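Local coordinates for mitotic checkpoint control protein kinase BUB1 (Drosophila melanogaster, PDB 6JKK) that probably acts as an ATP-binding protein kinase of the spindle-assembly checkpoint, the deposited piece being its kinase domain at the C-terminal end of the protein, at residues K215-P218 and D219-F223; K233-E236 and M237-G240. One frame throughout, in Å; residues are numbered along the deposited sequence.

Both contacts belong to the stretch of the kinase domain between strand 212-213 and helix 246-261, downstream of the DFG motif, where kinases carry their activation segment. Contact 1 comes first: residues 215-223 leave a short 3-10 segment, reverse in a tight turn and bring two phenylalanines together over strand 212-213. Further on, in contact 2 residues 233-240 run through the short, weakly bonded helix 235-238, which packs against helix 246-261 and strand 276-278. The two lie in series, neither nesting nor crossing; the centres of contacts 1 and 2 are about 19 Å apart and the nearest atoms of contacts 1 and 2 about 6 Å. Trp243 is shared: Phe223 meets it from contact 1, Glu236 and Met237 from contact 2.

Contact 1: K215-P218 and D219-F223; sequences KLFP and DNQTF
A type II beta turn from Pro218 to Gln221 reverses the chain in the activation-segment region of the kinase domain, and the side chains before and after it close on each other. The turn is fastened by Gln221 N giving its hydrogen to Pro218 O over 3.1 Å; Asn220 occupies its third position with the positive phi of 76° that this turn type requires there. Gln221 is the residue that fills the inside of the reversal. Gln221 CG, anti to the backbone N (chi1 177°), lies 3.7 Å from Phe217 CB; the bend at chi2 then swings Gln221 OE1 to 3.4 Å from Pro218 CD. The amide plane is inclined at 67° to the Phe217 ring. On the other branch Gln221 NE2 donates a nearly straight bond to Thr222 O, 3.1 Å long and within the amide plane, which restrains the rotation of the amide. An alanine here has neither amide nor CG, and is likely to leave Thr222 O without this mate and a gap beside the Phe217 ring and Pro218 CD. The two aromatic rings form an offset edge-to-face pair, the edge of Phe223 directed to the face of Phe217. Ile212 of strand 212-213 touches both rings, and Trp243 meets Phe223 from a different part of the chain. The ring centroids of Phe217 and Phe223 stand 5.8 Å apart, and Phe223 CE1 and CZ both come to 3.9 Å from Phe217 CE2.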
ATOM      1  N   LYS A 215      -3.755  17.612   3.762  1.00 22.40           N
ATOM      2  CA  LYS A 215      -4.719  18.700   3.588  1.00 29.64           C
ATOM      3  C   LYS A 215      -5.247  19.222   4.926  1.00 29.03           C
ATOM      4  O   LYS A 215      -5.867  20.288   4.990  1.00 30.76           O
ATOM      5  CB  LYS A 215      -5.877  18.273   2.677  1.00 25.45           C
ATOM      6  CG  LYS A 215      -5.461  18.014   1.228  1.00 30.00           C
ATOM      7  CD  LYS A 215      -6.661  18.039   0.282  1.00 32.69           C
ATOM      8  CE  LYS A 215      -6.258  17.680  -1.147  1.00 33.69           C
ATOM      9  NZ  LYS A 215      -5.337  18.689  -1.753  1.00 33.81           N
ATOM     10  N   LEU A 216      -4.990  18.471   5.992  1.00 27.64           N
ATOM     11  CA  LEU A 216      -5.402  18.871   7.335  1.00 26.82           C
ATOM     12  C   LEU A 216      -4.330  19.707   8.032  1.00 31.07           C
ATOM     13  O   LEU A 216      -4.523  20.154   9.162  1.00 29.65           O
ATOM     14  CB  LEU A 216      -5.731  17.639   8.179  1.00 24.99           C
ATOM     15  CG  LEU A 216      -6.976  16.857   7.768  1.00 29.32           C
ATOM     16  CD1 LEU A 216      -7.228  15.702   8.722  1.00 28.86           C
ATOM     17  CD2 LEU A 216      -8.176  17.778   7.721  1.00 31.23           C
ATOM     18  N   PHE A 217      -3.206  19.916   7.353  1.00 27.84           N
ATOM     19  CA  PHE A 217      -2.093  20.663   7.927  1.00 29.36           C
ATOM     20  C   PHE A 217      -1.772  21.870   7.058  1.00 31.67           C
ATOM     21  O   PHE A 217      -2.165  21.915   5.893  1.00 32.60           O
ATOM     22  CB  PHE A 217      -0.865  19.750   8.047  1.00 31.94           C
ATOM     23  CG  PHE A 217      -1.079  18.562   8.939  1.00 34.55           C
ATOM     24  CD1 PHE A 217      -1.585  18.724  10.221  1.00 34.95           C
ATOM     25  CD2 PHE A 217      -0.781  17.280   8.493  1.00 34.71           C
ATOM     26  CE1 PHE A 217      -1.789  17.633  11.048  1.00 37.21           C
ATOM     27  CE2 PHE A 217      -0.982  16.184   9.312  1.00 28.52           C
ATOM     28  CZ  PHE A 217      -1.489  16.362  10.591  1.00 33.64           C
ATOM     29  N   PRO A 218      -1.069  22.865   7.624  1.00 38.43           N
ATOM     30  CA  PRO A 218      -0.639  23.994   6.794  1.00 45.00           C
ATOM     31  C   PRO A 218       0.208  23.529   5.620  1.00 45.26           C
ATOM     32  O   PRO A 218       0.883  22.496   5.712  1.00 38.87           O
ATOM     33  CB  PRO A 218       0.240  24.809   7.746  1.00 47.46           C
ATOM     34  CG  PRO A 218      -0.276  24.493   9.102  1.00 48.78           C
ATOM     35  CD  PRO A 218      -0.714  23.054   9.044  1.00 44.94           C
ATOM     36  N   ASP A 219       0.149  24.278   4.522  1.00 45.79           N
ATOM     37  CA  ASP A 219       1.146  24.158   3.474  1.00 49.26           C
ATOM     38  C   ASP A 219       2.496  24.254   4.172  1.00 58.47           C
ATOM     39  O   ASP A 219       2.641  25.014   5.133  1.00 71.72           O
ATOM     40  CB  ASP A 219       1.019  25.310   2.476  1.00 55.50           C
ATOM     41  CG  ASP A 219      -0.279  25.279   1.690  1.00 61.18           C
ATOM     42  OD1 ASP A 219      -0.314  25.879   0.594  1.00 62.32           O
ATOM     43  OD2 ASP A 219      -1.260  24.666   2.162  1.00 62.99           O
ATOM     44  N   ASN A 220       3.462  23.469   3.701  1.00 48.67           N
ATOM     45  CA  ASN A 220       4.836  23.472   4.226  1.00 50.24           C
ATOM     46  C   ASN A 220       5.023  22.749   5.572  1.00 40.34           C
ATOM     47  O   ASN A 220       6.096  22.793   6.166  1.00 36.87           O
ATOM     48  CB  ASN A 220       5.427  24.894   4.255  1.00 57.51           C
ATOM     49  CG  ASN A 220       5.185  25.654   2.961  1.00 62.20           C
ATOM     50  OD1 ASN A 220       5.120  25.059   1.884  1.00 62.26           O
ATOM     51  ND2 ASN A 220       5.042  26.974   3.062  1.00 62.24           N
ATOM     52  N   GLN A 221       3.975  22.082   6.041  1.00 37.09           N
ATOM     53  CA  GLN A 221       4.090  21.206   7.202  1.00 36.03           C
ATOM     54  C   GLN A 221       5.044  20.049   6.913  1.00 34.19           C
ATOM     55  O   GLN A 221       4.995  19.452   5.834  1.00 29.67           O
ATOM     56  CB  GLN A 221       2.721  20.635   7.565  1.00 37.18           C
ATOM     57  CG  GLN A 221       2.738  19.653   8.728  1.00 39.09           C
ATOM     58  CD  GLN A 221       2.690  20.342  10.084  1.00 42.38           C
ATOM     59  OE1 GLN A 221       1.743  21.068  10.389  1.00 39.69           O
ATOM     60  NE2 GLN A 221       3.707  20.110  10.906  1.00 43.01           N
ATOM     61  N   THR A 222       5.911  19.747   7.876  1.00 29.77           N
ATOM     62  CA  THR A 222       6.779  18.572   7.819  1.00 32.84           C
ATOM     63  C   THR A 222       6.705  17.823   9.146  1.00 37.84           C
ATOM     64  O   THR A 222       6.146  18.328  10.123  1.00 40.24           O
ATOM     65  CB  THR A 222       8.249  18.945   7.536  1.00 35.14           C
ATOM     66  OG1 THR A 222       8.779  19.711   8.625  1.00 34.07           O
ATOM     67  CG2 THR A 222       8.359  19.747   6.260  1.00 39.30           C
ATOM     68  N   PHE A 223       7.263  16.617   9.174  1.00 29.97           N
ATOM     69  CA  PHE A 223       7.303  15.820  10.396  1.00 28.72           C
ATOM     70  C   PHE A 223       8.731  15.359  10.664  1.00 37.14           C
ATOM     71  O   PHE A 223       9.556  15.328   9.753  1.00 40.67           O
ATOM     72  CB  PHE A 223       6.387  14.601  10.270  1.00 28.18           C
ATOM     73  CG  PHE A 223       5.097  14.882   9.559  1.00 28.55           C
ATOM     74  CD1 PHE A 223       4.083  15.598  10.181  1.00 32.56           C
ATOM     75  CD2 PHE A 223       4.896  14.419   8.267  1.00 30.05           C
ATOM     76  CE1 PHE A 223       2.891  15.854   9.524  1.00 30.74           C
ATOM     77  CE2 PHE A 223       3.712  14.670   7.599  1.00 29.71           C
ATOM     78  CZ  PHE A 223       2.706  15.387   8.228  1.00 32.70           C
TER

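Contact 2: K233-E236 and M237-G240; sequences KCIE and MRTG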
ATOM      1  N   LYS A 233      12.934   2.827   9.465  1.00 33.67           N
ATOM      2  CA  LYS A 233      13.456   4.190   9.435  1.00 32.67           C
ATOM      3  C   LYS A 233      13.724   4.623   7.995  1.00 27.40           C
ATOM      4  O   LYS A 233      14.589   4.046   7.332  1.00 27.64           O
ATOM      5  CB  LYS A 233      14.777   4.275  10.198  1.00 39.01           C
ATOM      6  CG  LYS A 233      14.691   4.594  11.684  1.00 41.79           C
ATOM      7  CD  LYS A 233      16.096   4.908  12.184  1.00 45.90           C
ATOM      8  CE  LYS A 233      16.132   5.262  13.654  1.00 52.04           C
ATOM      9  NZ  LYS A 233      17.543   5.447  14.101  1.00 61.18           N
ATOM     10  N   CYS A 234      13.007   5.635   7.507  1.00 28.35           N
ATOM     11  CA  CYS A 234      13.367   6.226   6.220  1.00 28.79           C
ATOM     12  C   CYS A 234      14.662   7.027   6.398  1.00 28.01           C
ATOM     13  O   CYS A 234      15.163   7.168   7.519  1.00 28.92           O
ATOM     14  CB  CYS A 234      12.229   7.077   5.623  1.00 26.15           C
ATOM     15  SG  CYS A 234      11.847   8.643   6.473  1.00 25.15           S
ATOM     16  N   ILE A 235      15.212   7.535   5.300  1.00 25.30           N
ATOM     17  CA  ILE A 235      16.528   8.171   5.336  1.00 26.72           C
ATOM     18  C   ILE A 235      16.562   9.412   6.233  1.00 32.05           C
ATOM     19  O   ILE A 235      17.535   9.647   6.959  1.00 29.75           O
ATOM     20  CB  ILE A 235      17.013   8.514   3.912  1.00 30.19           C
ATOM     21  CG1 ILE A 235      17.121   7.238   3.082  1.00 25.43           C
ATOM     22  CG2 ILE A 235      18.358   9.223   3.952  1.00 31.24           C
ATOM     23  CD1 ILE A 235      17.941   6.165   3.764  1.00 26.93           C
ATOM     24  N   GLU A 236      15.494  10.198   6.188  1.00 29.27           N
ATOM     25  CA  GLU A 236      15.403  11.404   7.008  1.00 36.10           C
ATOM     26  C   GLU A 236      15.392  11.073   8.506  1.00 29.67           C
ATOM     27  O   GLU A 236      15.981  11.791   9.318  1.00 33.27           O
ATOM     28  CB  GLU A 236      14.156  12.213   6.622  1.00 26.90           C
ATOM     29  CG  GLU A 236      14.225  12.853   5.228  1.00 26.06           C
ATOM     30  CD  GLU A 236      14.026  11.858   4.090  1.00 26.22           C
ATOM     31  OE1 GLU A 236      13.587  10.717   4.352  1.00 25.19           O
ATOM     32  OE2 GLU A 236      14.303  12.223   2.928  1.00 26.92           O
ATOM     33  N   MET A 237      14.730   9.974   8.861  1.00 31.97           N
ATOM     34  CA  MET A 237      14.648   9.538  10.253  1.00 30.76           C
ATOM     35  C   MET A 237      15.997   9.074  10.794  1.00 36.30           C
ATOM     36  O   MET A 237      16.241   9.137  12.000  1.00 39.52           O
ATOM     37  CB  MET A 237      13.642   8.400  10.399  1.00 31.23           C
ATOM     38  CG  MET A 237      12.196   8.797  10.173  1.00 31.98           C
ATOM     39  SD  MET A 237      11.158   7.332  10.222  1.00 28.30           S
ATOM     40  CE  MET A 237       9.556   8.068   9.870  1.00 25.88           C
ATOM     41  N   ARG A 238      16.861   8.592   9.905  1.00 35.04           N
ATOM     42  CA  ARG A 238      18.189   8.126  10.304  1.00 34.59           C
ATOM     43  C   ARG A 238      19.163   9.289  10.488  1.00 46.38           C
ATOM     44  O   ARG A 238      20.208   9.145  11.127  1.00 47.14           O
ATOM     45  CB  ARG A 238      18.737   7.134   9.267  1.00 34.29           C
ATOM     46  CG  ARG A 238      17.881   5.877   9.084  1.00 36.94           C
ATOM     47  CD  ARG A 238      18.308   5.060   7.867  1.00 39.55           C
ATOM     48  NE  ARG A 238      18.774   3.717   8.214  1.00 52.38           N
ATOM     49  CZ  ARG A 238      18.067   2.604   8.034  1.00 48.42           C
ATOM     50  NH1 ARG A 238      16.851   2.661   7.511  1.00 38.75           N
ATOM     51  NH2 ARG A 238      18.580   1.429   8.376  1.00 53.33           N
ATOM     52  N   THR A 239      18.801  10.450   9.950  1.00 45.12           N
ATOM     53  CA  THR A 239      19.747  11.554   9.805  1.00 48.78           C
ATOM     54  C   THR A 239      19.263  12.872  10.405  1.00 53.35           C
ATOM     55  O   THR A 239      19.699  13.947   9.985  1.00 57.89           O
ATOM     56  CB  THR A 239      20.106  11.770   8.315  1.00 48.51           C
ATOM     57  OG1 THR A 239      18.906  11.944   7.548  1.00 46.97           O
ATOM     58  CG2 THR A 239      20.863  10.572   7.773  1.00 42.97           C
ATOM     59  N   GLY A 240      18.368  12.786  11.387  1.00 53.79           N
ATOM     60  CA  GLY A 240      17.869  13.962  12.080  1.00 56.68           C
ATOM     61  C   GLY A 240      17.208  14.999  11.185  1.00 56.55           C
ATOM     62  O   GLY A 240      17.418  16.201  11.361  1.00 56.57           O
TER
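Arg238 folds back across Lys233, the two side chains slanting over one another, Lys233 from just before the short helix 235-238 and Arg238 from within it. Aliphatic carbons make the crossing: Arg238 CG rests 3.7 Å from Lys233 CB and equally near its CD. Beyond that the arginine bends at chi3 (118°), turning the edge of the guanidinium toward the lysine backbone, where Arg238 NH1 gives a short but poorly angled, weak hydrogen bond to Lys233 O at 2.7 Å. The charged ends stay separate, for Lys233 runs out extended to a salt bridge with Asp230, while NH1 has a second, weak bond to Tyr250. Met237 lies on another side of the turn. Met237 CG lies 3.7 Å from Cys234 SG, and Met237 SD, at the end of an extended chain, accepts a weak hydrogen bond from Cys234 N at 3.7 Å, reaching back to the residue just before the helix. Leu247 of helix 246-261 packs on both sulfur-bearing side chains. Thr239 turns OG1 back along the helix, its chi1 of 54° setting the hydroxyl to donate to Ile235 O over 2.7 Å. The backbone is held by Arg238 N to Cys234 O at 3.3 Å and by Thr239 N to Glu236 O at 3.2 Å. On a further flank Ile235, Arg238 and Thr239 all touch Trp276. The helix's place, just ahead of the long helix 246-261, is consistent with the short alphaEF helix that ends the activation segment in the protein kinase fold.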